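Local coordinates for Lmo2470 protein (Listeria monocytogenes EGD-e, PDB 5HL3) that interacts with the host protein afadin as an internalin and facilitates the crossing of basement membrane by the bacterium, at residues F248-P253 against G267-Q272. Residues are numbered along the deposited sequence; the frame is centred on the assembly and turned at random. Where two conformers were deposited one is given.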
loop_
_atom_site.group_PDB
_atom_site.type_symbol
_atom_site.label_atom_id
_atom_site.label_comp_id
_atom_site.label_asym_id
_atom_site.label_seq_id
_atom_site.Cartn_x
_atom_site.Cartn_y
_atom_site.Cartn_z
ATOM N N PHE A 248 -9.566 11.332 8.441
ATOM C CA PHE A 248 -10.027 12.560 9.136
ATOM C C PHE A 248 -11.286 13.087 8.512
ATOM O O PHE A 248 -11.501 14.310 8.432
ATOM C CB PHE A 248 -8.859 13.587 9.115
ATOM C CG PHE A 248 -7.591 13.003 9.676
ATOM C CD1 PHE A 248 -7.329 13.067 11.030
ATOM C CD2 PHE A 248 -6.728 12.267 8.862
ATOM C CE1 PHE A 248 -6.217 12.448 11.572
ATOM C CE2 PHE A 248 -5.627 11.634 9.407
ATOM C CZ PHE A 248 -5.377 11.715 10.762
ATOM N N LEU A 249 -12.162 12.165 8.104
ATOM C CA LEU A 249 -13.405 12.557 7.461
ATOM C C LEU A 249 -14.474 12.928 8.475
ATOM O O LEU A 249 -14.618 12.290 9.526
ATOM C CB LEU A 249 -13.930 11.382 6.615
ATOM C CG LEU A 249 -13.018 10.982 5.449
ATOM C CD1 LEU A 249 -13.538 9.673 4.843
ATOM C CD2 LEU A 249 -12.967 12.073 4.385
ATOM N N THR A 250 -15.261 13.948 8.126
ATOM C CA THR A 250 -16.456 14.338 8.915
ATOM C C THR A 250 -17.756 13.832 8.267
ATOM O O THR A 250 -18.819 13.931 8.883
ATOM C CB THR A 250 -16.484 15.850 9.143
ATOM O OG1 THR A 250 -16.483 16.518 7.885
ATOM C CG2 THR A 250 -15.332 16.293 10.018
ATOM N N GLU A 251 -17.648 13.273 7.063
ATOM C CA GLU A 251 -18.771 12.715 6.318
ATOM C C GLU A 251 -18.202 11.654 5.400
ATOM O O GLU A 251 -17.125 11.843 4.833
ATOM C CB GLU A 251 -19.516 13.790 5.492
ATOM C CG GLU A 251 -20.810 13.302 4.838
ATOM C CD GLU A 251 -21.559 14.368 4.097
ATOM O OE1 GLU A 251 -20.907 15.111 3.321
ATOM O OE2 GLU A 251 -22.810 14.443 4.256
ATOM N N LEU A 252 -18.917 10.548 5.253
ATOM C CA LEU A 252 -18.502 9.452 4.360
ATOM C C LEU A 252 -19.178 9.605 2.997
ATOM O O LEU A 252 -20.279 10.164 2.887
ATOM C CB LEU A 252 -18.896 8.112 4.956
ATOM C CG LEU A 252 -18.298 7.847 6.347
ATOM C CD1 LEU A 252 -18.933 6.618 7.011
ATOM C CD2 LEU A 252 -16.792 7.742 6.267
ATOM N N PRO A 253 -18.566 9.047 1.942
ATOM C CA PRO A 253 -19.161 9.158 0.602
ATOM C C PRO A 253 -20.416 8.313 0.473
ATOM O O PRO A 253 -20.362 7.072 0.500
ATOM C CB PRO A 253 -18.033 8.687 -0.335
ATOM C CG PRO A 253 -17.155 7.852 0.523
ATOM C CD PRO A 253 -17.211 8.475 1.893
ATOM N N GLY A 267 -11.138 14.060 13.556
ATOM C CA GLY A 267 -11.422 15.196 12.729
ATOM C C GLY A 267 -11.480 16.477 13.496
ATOM O O GLY A 267 -11.462 16.478 14.729
ATOM N N GLU A 268 -11.546 17.557 12.740
ATOM C CA GLU A 268 -11.631 18.914 13.281
ATOM C C GLU A 268 -12.910 19.541 12.761
ATOM O O GLU A 268 -13.217 19.456 11.552
ATOM C CB GLU A 268 -10.436 19.759 12.822
ATOM C CG GLU A 268 -9.057 19.216 13.168
ATOM C CD GLU A 268 -8.686 19.209 14.657
ATOM O OE1 GLU A 268 -8.882 20.222 15.382
ATOM O OE2 GLU A 268 -8.084 18.210 15.085
ATOM N N LEU A 269 -13.666 20.146 13.669
ATOM C CA LEU A 269 -14.904 20.841 13.312
ATOM C C LEU A 269 -14.684 22.366 13.344
ATOM O O LEU A 269 -13.649 22.841 13.821
ATOM C CB LEU A 269 -16.061 20.392 14.215
ATOM C CG LEU A 269 -16.189 18.886 14.386
ATOM C CD1 LEU A 269 -17.359 18.545 15.277
ATOM C CD2 LEU A 269 -16.320 18.223 13.026
ATOM N N PRO A 270 -15.649 23.146 12.839
ATOM C CA PRO A 270 -15.418 24.590 12.789
ATOM C C PRO A 270 -15.318 25.286 14.153
ATOM O O PRO A 270 -15.932 24.859 15.136
ATOM C CB PRO A 270 -16.665 25.099 12.015
ATOM C CG PRO A 270 -17.078 23.924 11.191
ATOM C CD PRO A 270 -16.889 22.775 12.128
ATOM N N ASP A 271 -14.515 26.345 14.200
ATOM C CA ASP A 271 -14.464 27.201 15.384
ATOM C C ASP A 271 -15.869 27.761 15.655
ATOM O O ASP A 271 -16.600 28.074 14.723
ATOM C CB ASP A 271 -13.526 28.408 15.177
ATOM C CG ASP A 271 -12.078 28.036 14.919
ATOM O OD1 ASP A 271 -11.622 26.952 15.311
ATOM O OD2 ASP A 271 -11.393 28.862 14.275
ATOM N N GLN A 272 -16.201 27.924 16.923
ATOM C CA GLN A 272 -17.426 28.619 17.296
ATOM C C GLN A 272 -17.170 29.671 18.357
ATOM O O GLN A 272 -16.269 29.542 19.169
ATOM C CB GLN A 272 -18.470 27.648 17.819
ATOM C CG GLN A 272 -18.979 26.679 16.787
ATOM C CD GLN A 272 -20.241 25.970 17.261
ATOM O OE1 GLN A 272 -21.149 26.603 17.817
ATOM N NE2 GLN A 272 -20.302 24.660 17.055
HETATM O O HOH W 1 -11.085 16.708 9.840
#
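Gly267 faces Phe248 where the last leucine-rich repeats of this internalin meet the domain that follows them, with the two CA atoms 4.7 Å apart. The short strand 248-249 pairs in parallel with strand 227-228, while Gly267 lies near the start of strand 265-274, an outermost strand of the seven-stranded mixed sheet. No direct hydrogen bond joins the segments. The carbonyl of Phe248 comes no nearer than 4.4 Å from its O to Gly267 CA, and Gly267 has no side chain to push in beside Phe248 O and Thr250 CG2, so the backbones can come this near; its backbone hydrogen-bonds to that of Asp355 in the neighbouring strand 350-360.

At Glu268 a water takes over the link. It donates to Phe248 O at 2.8 Å and accepts from Glu268 N at 3.1 Å, so two backbones of different domains are bridged by one molecule. The Glu268 side chain, modelled in two conformers, plays little part here; in one of them it lies beside Asp355, a ligand of a calcium site. Glu268 O sits 4.1 Å from Thr250 CG2.

Leu269 closes the contact. Its side chain also meets Trp356 and Ile282 of the same sheet, yet one methyl extends back toward the repeats. Thr250 answers with its methyl, its OG1 being turned to a weak hydrogen bond with Gly228 O. With chi1 at 58°, CG2 stands beside the backbone N of Thr250, and the two side chains pass one another in opposite directions, their closest atoms being Thr250 CG2 and Leu269 CD2 at 3.7 Å.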